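PDB 1TWI: diaminopimelate decarboxylase from Methanocaldococcus jannaschii, which uses pyridoxal 5'-phosphate to decarboxylate meso-diaminopimelate specifically to L-lysine, the final step of lysine biosynthesis through the diaminopimelate pathway. Local coordinates for residues L2-V7 against A380-G385; G212-D217 against P291-V296; I253-D258 against M327-M332. All blocks are in the same frame, centred on the assembly; numbering follows the deposited sequence.

Interaction 1 of 3, residues L2-V7 against A380-G385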
loop_
_atom_site.group_PDB
_atom_site.type_symbol
_atom_site.label_atom_id
_atom_site.label_comp_id
_atom_site.label_asym_id
_atom_site.label_seq_id
_atom_site.Cartn_x
_atom_site.Cartn_y
_atom_site.Cartn_z
ATOM N N LEU A 2 -20.700 7.151 17.229
ATOM C CA LEU A 2 -20.696 5.737 17.712
ATOM C C LEU A 2 -19.259 5.214 17.667
ATOM O O LEU A 2 -18.672 5.196 16.579
ATOM C CB LEU A 2 -21.512 4.825 16.786
ATOM C CG LEU A 2 -22.312 3.607 17.301
ATOM C CD1 LEU A 2 -22.486 2.587 16.119
ATOM C CD2 LEU A 2 -21.702 2.942 18.537
ATOM N N GLY A 3 -18.757 4.751 18.810
ATOM C CA GLY A 3 -17.405 4.224 18.929
ATOM C C GLY A 3 -16.344 5.291 19.244
ATOM O O GLY A 3 -15.247 4.969 19.730
ATOM N N ASN A 4 -16.659 6.568 19.015
ATOM C CA ASN A 4 -15.634 7.623 19.239
ATOM C C ASN A 4 -15.991 8.265 20.562
ATOM O O ASN A 4 -16.595 9.345 20.658
ATOM C CB ASN A 4 -15.668 8.583 18.069
ATOM C CG ASN A 4 -15.481 7.839 16.735
ATOM O OD1 ASN A 4 -14.356 7.320 16.430
ATOM N ND2 ASN A 4 -16.550 7.748 15.955
ATOM N N ASP A 5 -15.631 7.550 21.603
ATOM C CA ASP A 5 -16.031 7.952 22.953
ATOM C C ASP A 5 -15.344 9.127 23.599
ATOM O O ASP A 5 -15.824 9.649 24.635
ATOM C CB ASP A 5 -15.912 6.730 23.880
ATOM C CG ASP A 5 -16.676 5.529 23.344
ATOM O OD1 ASP A 5 -17.936 5.657 23.225
ATOM O OD2 ASP A 5 -16.015 4.487 23.037
ATOM N N THR A 6 -14.230 9.562 23.016
ATOM C CA THR A 6 -13.484 10.619 23.659
ATOM C C THR A 6 -13.372 11.880 22.871
ATOM O O THR A 6 -12.544 12.749 23.222
ATOM C CB THR A 6 -12.063 10.130 24.000
ATOM O OG1 THR A 6 -11.324 9.953 22.773
ATOM C CG2 THR A 6 -12.123 8.783 24.746
ATOM N N VAL A 7 -14.185 12.022 21.830
ATOM C CA VAL A 7 -14.127 13.227 21.019
ATOM C C VAL A 7 -15.382 14.018 21.199
ATOM O O VAL A 7 -16.392 13.478 21.637
ATOM C CB VAL A 7 -13.943 12.925 19.503
ATOM C CG1 VAL A 7 -12.694 12.006 19.304
ATOM C CG2 VAL A 7 -15.204 12.268 18.919
ATOM N N ALA A 380 -10.989 16.050 9.650
ATOM C CA ALA A 380 -10.608 14.879 10.424
ATOM C C ALA A 380 -11.262 13.634 9.777
ATOM O O ALA A 380 -12.512 13.585 9.531
ATOM C CB ALA A 380 -11.084 15.022 11.883
ATOM N N ILE A 381 -10.441 12.623 9.521
ATOM C CA ILE A 381 -10.942 11.378 8.946
ATOM C C ILE A 381 -10.926 10.439 10.128
ATOM O O ILE A 381 -9.869 10.149 10.728
ATOM C CB ILE A 381 -9.976 10.881 7.833
ATOM C CG1 ILE A 381 -9.919 11.938 6.704
ATOM C CG2 ILE A 381 -10.480 9.510 7.243
ATOM C CD1 ILE A 381 -8.559 11.796 5.811
ATOM N N PHE A 382 -12.106 9.934 10.468
ATOM C CA PHE A 382 -12.259 9.048 11.622
ATOM C C PHE A 382 -11.840 7.598 11.453
ATOM O O PHE A 382 -11.829 7.067 10.359
ATOM C CB PHE A 382 -13.731 8.958 12.046
ATOM C CG PHE A 382 -14.233 10.147 12.844
ATOM C CD1 PHE A 382 -13.809 11.448 12.528
ATOM C CD2 PHE A 382 -15.174 9.964 13.845
ATOM C CE1 PHE A 382 -14.347 12.550 13.210
ATOM C CE2 PHE A 382 -15.738 11.061 14.553
ATOM C CZ PHE A 382 -15.317 12.348 14.224
ATOM N N ASP A 383 -11.529 6.983 12.590
ATOM C CA ASP A 383 -11.339 5.549 12.690
ATOM C C ASP A 383 -10.180 5.035 11.826
ATOM O O ASP A 383 -10.328 4.092 11.059
ATOM C CB ASP A 383 -12.670 4.904 12.282
ATOM C CG ASP A 383 -13.834 5.365 13.169
ATOM O OD1 ASP A 383 -13.641 5.388 14.411
ATOM O OD2 ASP A 383 -14.928 5.709 12.657
ATOM N N VAL A 384 -9.033 5.663 11.980
ATOM C CA VAL A 384 -7.866 5.255 11.210
ATOM C C VAL A 384 -6.789 4.674 12.129
ATOM O O VAL A 384 -5.602 4.618 11.755
ATOM C CB VAL A 384 -7.288 6.457 10.494
ATOM C CG1 VAL A 384 -8.211 6.922 9.333
ATOM C CG2 VAL A 384 -7.059 7.632 11.549
ATOM N N GLY A 385 -7.158 4.298 13.361
ATOM C CA GLY A 385 -6.139 3.724 14.259
ATOM C C GLY A 385 -5.594 2.341 13.872
ATOM O O GLY A 385 -4.539 1.925 14.343
#

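Interaction 2 of 3, residues G212-D217 against P291-V296. With PLP (pyridoxal-5'-phosphate), chain E.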
loop_
_atom_site.group_PDB
_atom_site.type_symbol
_atom_site.label_atom_id
_atom_site.label_comp_id
_atom_site.label_asym_id
_atom_site.label_seq_id
_atom_site.Cartn_x
_atom_site.Cartn_y
_atom_site.Cartn_z
ATOM N N GLY A 212 -11.782 -13.974 9.584
ATOM C CA GLY A 212 -12.041 -12.871 8.678
ATOM C C GLY A 212 -11.907 -11.582 9.453
ATOM O O GLY A 212 -11.458 -11.610 10.614
ATOM N N SER A 213 -12.322 -10.464 8.859
ATOM C CA SER A 213 -12.135 -9.170 9.507
ATOM C C SER A 213 -13.297 -8.231 9.182
ATOM O O SER A 213 -13.982 -8.400 8.167
ATOM C CB SER A 213 -10.797 -8.557 9.039
ATOM O OG SER A 213 -10.372 -7.411 9.815
ATOM N N GLN A 214 -13.507 -7.276 10.080
ATOM C CA GLN A 214 -14.587 -6.297 10.008
ATOM C C GLN A 214 -15.926 -7.027 9.833
ATOM O O GLN A 214 -16.722 -6.723 8.925
ATOM C CB GLN A 214 -14.305 -5.274 8.867
ATOM C CG GLN A 214 -15.395 -4.211 8.664
ATOM C CD GLN A 214 -15.722 -3.407 9.941
ATOM O OE1 GLN A 214 -16.822 -2.777 10.060
ATOM N NE2 GLN A 214 -14.788 -3.390 10.873
ATOM N N LEU A 215 -16.166 -7.988 10.727
ATOM C CA LEU A 215 -17.386 -8.802 10.745
ATOM C C LEU A 215 -18.289 -8.139 11.793
ATOM O O LEU A 215 -17.941 -8.089 12.993
ATOM C CB LEU A 215 -17.066 -10.229 11.195
ATOM C CG LEU A 215 -16.034 -10.924 10.280
ATOM C CD1 LEU A 215 -15.824 -12.344 10.710
ATOM C CD2 LEU A 215 -16.558 -10.900 8.860
ATOM N N THR A 216 -19.421 -7.619 11.326
ATOM C CA THR A 216 -20.359 -6.916 12.188
ATOM C C THR A 216 -21.633 -7.752 12.410
ATOM O O THR A 216 -22.722 -7.206 12.502
ATOM C CB THR A 216 -20.784 -5.540 11.552
ATOM O OG1 THR A 216 -21.262 -5.770 10.223
ATOM C CG2 THR A 216 -19.586 -4.579 11.470
ATOM N N ASP A 217 -21.482 -9.070 12.500
ATOM C CA ASP A 217 -22.603 -9.976 12.751
ATOM C C ASP A 217 -21.987 -10.975 13.697
ATOM O O ASP A 217 -20.865 -11.411 13.461
ATOM C CB ASP A 217 -23.022 -10.677 11.453
ATOM C CG ASP A 217 -24.177 -11.670 11.641
ATOM O OD1 ASP A 217 -24.412 -12.201 12.748
ATOM O OD2 ASP A 217 -24.862 -11.959 10.636
ATOM N N PRO A 291 -7.986 -9.641 18.892
ATOM C CA PRO A 291 -8.525 -8.453 18.250
ATOM C C PRO A 291 -7.412 -7.497 17.788
ATOM O O PRO A 291 -6.375 -7.359 18.479
ATOM C CB PRO A 291 -9.405 -7.821 19.343
ATOM C CG PRO A 291 -8.653 -8.157 20.633
ATOM C CD PRO A 291 -8.162 -9.613 20.367
ATOM N N GLY A 292 -7.638 -6.860 16.633
ATOM C CA GLY A 292 -6.710 -5.866 16.100
ATOM C C GLY A 292 -7.510 -4.554 15.980
ATOM O O GLY A 292 -7.461 -3.666 16.838
ATOM N N ARG A 293 -8.268 -4.470 14.894
ATOM C CA ARG A 293 -9.112 -3.321 14.584
ATOM C C ARG A 293 -9.965 -2.931 15.777
ATOM O O ARG A 293 -10.018 -1.766 16.133
ATOM C CB ARG A 293 -10.023 -3.668 13.404
ATOM C CG ARG A 293 -10.633 -2.474 12.659
ATOM C CD ARG A 293 -11.776 -3.000 11.713
ATOM N NE ARG A 293 -11.277 -4.040 10.797
ATOM C CZ ARG A 293 -10.684 -3.789 9.628
ATOM N NH1 ARG A 293 -10.514 -2.532 9.174
ATOM N NH2 ARG A 293 -10.206 -4.805 8.939
ATOM N N SER A 294 -10.608 -3.895 16.441
ATOM C CA SER A 294 -11.472 -3.507 17.557
ATOM C C SER A 294 -10.781 -2.975 18.828
ATOM O O SER A 294 -11.467 -2.559 19.795
ATOM C CB SER A 294 -12.483 -4.642 17.898
ATOM O OG SER A 294 -11.814 -5.836 18.241
ATOM N N LEU A 295 -9.441 -3.015 18.876
ATOM C CA LEU A 295 -8.775 -2.353 19.993
ATOM C C LEU A 295 -8.291 -0.960 19.618
ATOM O O LEU A 295 -8.289 -0.072 20.469
ATOM C CB LEU A 295 -7.529 -3.086 20.503
ATOM C CG LEU A 295 -7.892 -4.341 21.303
ATOM C CD1 LEU A 295 -6.632 -4.993 21.739
ATOM C CD2 LEU A 295 -8.782 -3.957 22.515
ATOM N N VAL A 296 -7.846 -0.757 18.380
ATOM C CA VAL A 296 -7.279 0.539 18.067
ATOM C C VAL A 296 -7.920 1.423 17.012
ATOM O O VAL A 296 -7.645 2.613 16.987
ATOM C CB VAL A 296 -5.743 0.385 17.720
ATOM C CG1 VAL A 296 -5.005 -0.267 18.928
ATOM C CG2 VAL A 296 -5.539 -0.527 16.436
HETATM N N1 PLP E . -5.553 -12.901 13.970
HETATM C C2 PLP E . -5.102 -13.206 12.698
HETATM C C2A PLP E . -4.526 -14.628 12.493
HETATM C C3 PLP E . -5.177 -12.208 11.730
HETATM O O3 PLP E . -4.724 -12.541 10.493
HETATM C C4 PLP E . -5.707 -10.966 11.956
HETATM C C4A PLP E . -5.745 -9.921 10.790
HETATM O O4A PLP E . -5.080 -10.172 9.835
HETATM C C5 PLP E . -6.174 -10.646 13.251
HETATM C C6 PLP E . -6.090 -11.640 14.213
HETATM C C5A PLP E . -6.797 -9.329 13.693
HETATM O O4P PLP E . -7.979 -8.997 12.920
HETATM P P PLP E . -8.877 -7.741 13.279
HETATM O O1P PLP E . -9.928 -7.767 12.247
HETATM O O2P PLP E . -7.973 -6.549 13.137
HETATM O O3P PLP E . -9.402 -7.922 14.631
HETATM O O HOH W 1 -12.166 -6.380 12.329
#

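Interaction 3 of 3, residues I253-D258 against M327-M332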
loop_
_atom_site.group_PDB
_atom_site.type_symbol
_atom_site.label_atom_id
_atom_site.label_comp_id
_atom_site.label_asym_id
_atom_site.label_seq_id
_atom_site.Cartn_x
_atom_site.Cartn_y
_atom_site.Cartn_z
ATOM N N ILE A 253 -15.754 -2.789 13.576
ATOM C CA ILE A 253 -15.887 -1.568 14.345
ATOM C C ILE A 253 -16.890 -0.654 13.600
ATOM O O ILE A 253 -17.135 -0.816 12.397
ATOM C CB ILE A 253 -14.487 -0.863 14.556
ATOM C CG1 ILE A 253 -13.945 -0.325 13.227
ATOM C CG2 ILE A 253 -13.510 -1.846 15.218
ATOM C CD1 ILE A 253 -14.115 1.262 13.070
ATOM N N PRO A 254 -17.476 0.325 14.300
ATOM C CA PRO A 254 -18.454 1.173 13.594
ATOM C C PRO A 254 -17.940 2.278 12.637
ATOM O O PRO A 254 -17.907 3.451 13.007
ATOM C CB PRO A 254 -19.326 1.714 14.761
ATOM C CG PRO A 254 -18.312 1.859 15.927
ATOM C CD PRO A 254 -17.309 0.709 15.721
ATOM N N TYR A 255 -17.542 1.905 11.414
ATOM C CA TYR A 255 -17.097 2.909 10.485
ATOM C C TYR A 255 -18.309 3.790 10.129
ATOM O O TYR A 255 -18.162 4.996 10.033
ATOM C CB TYR A 255 -16.544 2.278 9.209
ATOM C CG TYR A 255 -15.168 1.697 9.424
ATOM C CD1 TYR A 255 -14.042 2.524 9.636
ATOM C CD2 TYR A 255 -15.004 0.315 9.458
ATOM C CE1 TYR A 255 -12.757 1.958 9.873
ATOM C CE2 TYR A 255 -13.728 -0.266 9.714
ATOM C CZ TYR A 255 -12.621 0.565 9.910
ATOM O OH TYR A 255 -11.379 -0.027 10.102
ATOM N N TYR A 256 -19.461 3.157 9.877
ATOM C CA TYR A 256 -20.728 3.841 9.616
ATOM C C TYR A 256 -21.269 4.155 11.017
ATOM O O TYR A 256 -21.185 3.317 11.894
ATOM C CB TYR A 256 -21.698 2.913 8.864
ATOM C CG TYR A 256 -21.445 2.962 7.378
ATOM C CD1 TYR A 256 -21.846 4.056 6.627
ATOM C CD2 TYR A 256 -20.762 1.923 6.734
ATOM C CE1 TYR A 256 -21.574 4.105 5.270
ATOM C CE2 TYR A 256 -20.486 1.966 5.372
ATOM C CZ TYR A 256 -20.893 3.043 4.659
ATOM O OH TYR A 256 -20.652 3.058 3.316
ATOM N N LYS A 257 -21.789 5.357 11.224
ATOM C CA LYS A 257 -22.264 5.781 12.530
ATOM C C LYS A 257 -23.790 5.745 12.785
ATOM O O LYS A 257 -24.248 6.059 13.899
ATOM C CB LYS A 257 -21.775 7.195 12.772
ATOM C CG LYS A 257 -20.277 7.411 12.407
ATOM C CD LYS A 257 -19.431 6.632 13.418
ATOM C CE LYS A 257 -17.925 6.827 13.173
ATOM N NZ LYS A 257 -17.243 5.770 13.966
ATOM N N ASP A 258 -24.552 5.337 11.780
ATOM C CA ASP A 258 -26.030 5.297 11.855
ATOM C C ASP A 258 -26.647 3.990 12.398
ATOM O O ASP A 258 -27.820 3.966 12.808
ATOM C CB ASP A 258 -26.580 5.596 10.464
ATOM C CG ASP A 258 -26.244 4.486 9.457
ATOM O OD1 ASP A 258 -25.084 3.982 9.436
ATOM O OD2 ASP A 258 -27.150 4.106 8.680
ATOM N N MET A 327 -2.744 6.810 4.501
ATOM C CA MET A 327 -3.849 5.981 4.974
ATOM C C MET A 327 -4.468 5.389 3.714
ATOM O O MET A 327 -5.188 6.066 2.975
ATOM C CB MET A 327 -4.847 6.861 5.704
ATOM C CG MET A 327 -5.655 6.089 6.770
ATOM S SD MET A 327 -7.034 5.109 6.098
ATOM C CE MET A 327 -8.310 6.473 5.743
ATOM N N MET A 328 -4.173 4.117 3.491
ATOM C CA MET A 328 -4.550 3.415 2.275
ATOM C C MET A 328 -5.935 2.791 2.193
ATOM O O MET A 328 -6.292 2.292 1.111
ATOM C CB MET A 328 -3.543 2.285 2.028
ATOM C CG MET A 328 -2.108 2.775 1.762
ATOM S SD MET A 328 -2.009 3.300 0.009
ATOM C CE MET A 328 -1.813 1.620 -0.695
ATOM N N ARG A 329 -6.714 2.812 3.275
ATOM C CA ARG A 329 -7.992 2.059 3.221
ATOM C C ARG A 329 -8.974 2.454 2.127
ATOM O O ARG A 329 -9.470 1.589 1.409
ATOM C CB ARG A 329 -8.735 2.037 4.574
ATOM C CG ARG A 329 -8.021 1.369 5.731
ATOM C CD ARG A 329 -9.076 1.178 6.874
ATOM N NE ARG A 329 -9.976 0.079 6.569
ATOM C CZ ARG A 329 -11.308 0.128 6.493
ATOM N NH1 ARG A 329 -12.014 1.227 6.689
ATOM N NH2 ARG A 329 -11.949 -0.997 6.222
ATOM N N PRO A 330 -9.289 3.749 2.000
ATOM C CA PRO A 330 -10.234 4.104 0.924
ATOM C C PRO A 330 -9.709 3.781 -0.482
ATOM O O PRO A 330 -10.444 3.192 -1.299
ATOM C CB PRO A 330 -10.460 5.608 1.112
ATOM C CG PRO A 330 -10.220 5.822 2.637
ATOM C CD PRO A 330 -8.971 4.919 2.848
ATOM N N ALA A 331 -8.462 4.153 -0.791
ATOM C CA ALA A 331 -7.923 3.866 -2.113
ATOM C C ALA A 331 -7.858 2.373 -2.468
ATOM O O ALA A 331 -8.160 1.950 -3.603
ATOM C CB ALA A 331 -6.538 4.514 -2.272
ATOM N N MET A 332 -7.514 1.564 -1.484
ATOM C CA MET A 332 -7.376 0.150 -1.662
ATOM C C MET A 332 -8.663 -0.686 -1.622
ATOM O O MET A 332 -8.792 -1.662 -2.367
ATOM C CB MET A 332 -6.438 -0.338 -0.572
ATOM C CG MET A 332 -5.897 -1.689 -0.754
ATOM S SD MET A 332 -4.354 -1.708 0.211
ATOM C CE MET A 332 -4.069 -3.493 0.072
#

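Interaction 1 of 3, residues L2-V7 against A380-G385
Asn4 and Asp383 bring the two backbones nearest to each other, with Asn4 CA still 8.1 Å from Asp383 CA, so the gap is bridged by side chains alone. On one side is an N-terminal loop in which Asn4 to Val7 make a type I beta turn; on the other, a strand gives way to a loop, and the backbone bends at Asp383, whose phi and psi are both positive. Asn4 points at the second segment, and its CG, anti to the carbonyl carbon (chi1 -55°), is carried to the rim of the Phe382 ring, 3.6 Å from Phe382 CD2. The amide comes in at the ring edge, near the ring plane, and its own plane stands almost upright against it (80°). Beyond the ring the amide reaches the Asp383 carboxylate, whose plane is tilted by only 23° from it. How the amide is turned is doubtful: as modelled, Asn4 OD1 lies 2.9 Å from Asp383 OD1, and with the group turned over the pair may be a hydrogen bond. The other oxygen, Asp383 OD2, is taken by a salt bridge to Lys257. Segment 2-7 leads into strand 7-10 of a small antiparallel sheet, while strand 378-382 runs between 300-311 and 339-341 in the large mixed sheet. The Phe382 ring also meets Phe14 from that small sheet and, edge-to-face, Tyr301 of strand 300-311 and His338, just ahead of strand 339-341; Thr6, the third residue of the turn, packs on helix 37-58.

Interaction 2 of 3, residues G212-D217 against P291-V296
Ser213 and Arg293 meet at the phosphate end of the pyridoxal phosphate site, in the TIM-barrel domain of this class-II decarboxylase. Segment 212-217 is the loop between strand 202-208 and helix 219-237; segment 291-296 follows strand 286-289 and opens the short helix 293-296, with Gly292 as its N-cap residue. The helix start grips the phosphate through backbone N-H groups: Gly292 N donates to PLP O3P at 2.9 Å, and Arg293 N to PLP O2P at 2.7 Å. Gly292, bare at CA, lets the phosphate settle close to the chain. From across the pocket Ser213 OG donates to PLP O1P over a very short 2.5 Å. The same hydroxyl accepts from Arg293: NH2 comes to Ser213 OG at 2.8 Å along an almost straight N-H line (176°), the oxygen lying in the guanidinium plane. Arg293 gets there with CG anti to its backbone N (chi1 -161°) and a bend further out at chi3 (-56°), which carries the guanidinium past the phosphate to the loop. A water at the guanidinium edge joins three parties: it accepts from Arg293 NE at 2.9 Å and from Gln214 N at 2.8 Å, and donates to PLP O1P. Gln214 CB covers one guanidinium face, off toward its rim. Arg293 therefore makes no direct side-chain bond to the phosphate but works from the second shell, orienting the serine and the water that hold O1P. Its positive charge would be expected to polarise the Ser213 hydroxyl and strengthen its bond to the phosphate, alongside the two backbone N-H groups at the start of the helix.

Interaction 3 of 3, residues I253-D258 against M327-M332
Tyr255 and Arg329 hold this contact across a wide backbone gap, their CA atoms 11.7 Å apart, one on an irregular loop and the other on the short helix 329-333. The two long side chains approach from opposite directions and overlap at their flat ends. The Arg329 guanidinium lies flat on the Tyr255 ring, planes 14° apart and centres 4.2 Å apart, a cation-pi stack in which Arg329 CZ sits off-centre, 31° from the ring normal. The offset runs toward the phenol end: Arg329 NH1 is 3.3 Å from Tyr255 CZ, and Tyr255 OH lies under the middle of the guanidinium, 3.6 Å from Arg329 CZ. A bend at chi3 (76°) turns the arginine tip onto the ring. On the opposite face, the Ile253 CD1 methyl sits over the ring centre, so the tyrosine is sandwiched between its own loop and the arginine. The loop is shaped by an inverse gamma turn centred on Pro254, and Lys257 NZ, besides its salt bridge to Asp383, donates to Pro254 O at 2.6 Å. At the helix start, Met327 SD takes a weak capping bond from Arg329 N. The tyrosine hydroxyl is hydrogen-bonded to Arg293 NH1, so one phenol serves two arginines, the first at its oxygen and the second on its ring face. Both arginines line the pocket of the bound lysine and are inferred to bind substrate; the electron-rich ring probably steadies the charge of Arg329 while the stack fixes how its guanidinium is turned.

Interaction 1 and interaction 3 are buried, interaction 2 only partly, beside the cofactor. Along the chain, interactions 2 and 3 both fall inside the long loop closed by interaction 1, and their segments alternate. Segments 212-217, 291-296 and 253-258 belong to the cofactor-binding barrel domain, while 380-385 starts on a strand of the large mixed sheet. Segment 253-258 is the common neighbour: Tyr255 reaches interaction 2 and Lys257 reaches interaction 1, where Leu2 O is probably a further acceptor beside the Asp383 carboxylate. The chemistry shifts accordingly, from an amide at a ring edge and a carboxylate, through a guanidinium stack beside the substrate pocket, to direct and water-mediated bonds round a phosphate.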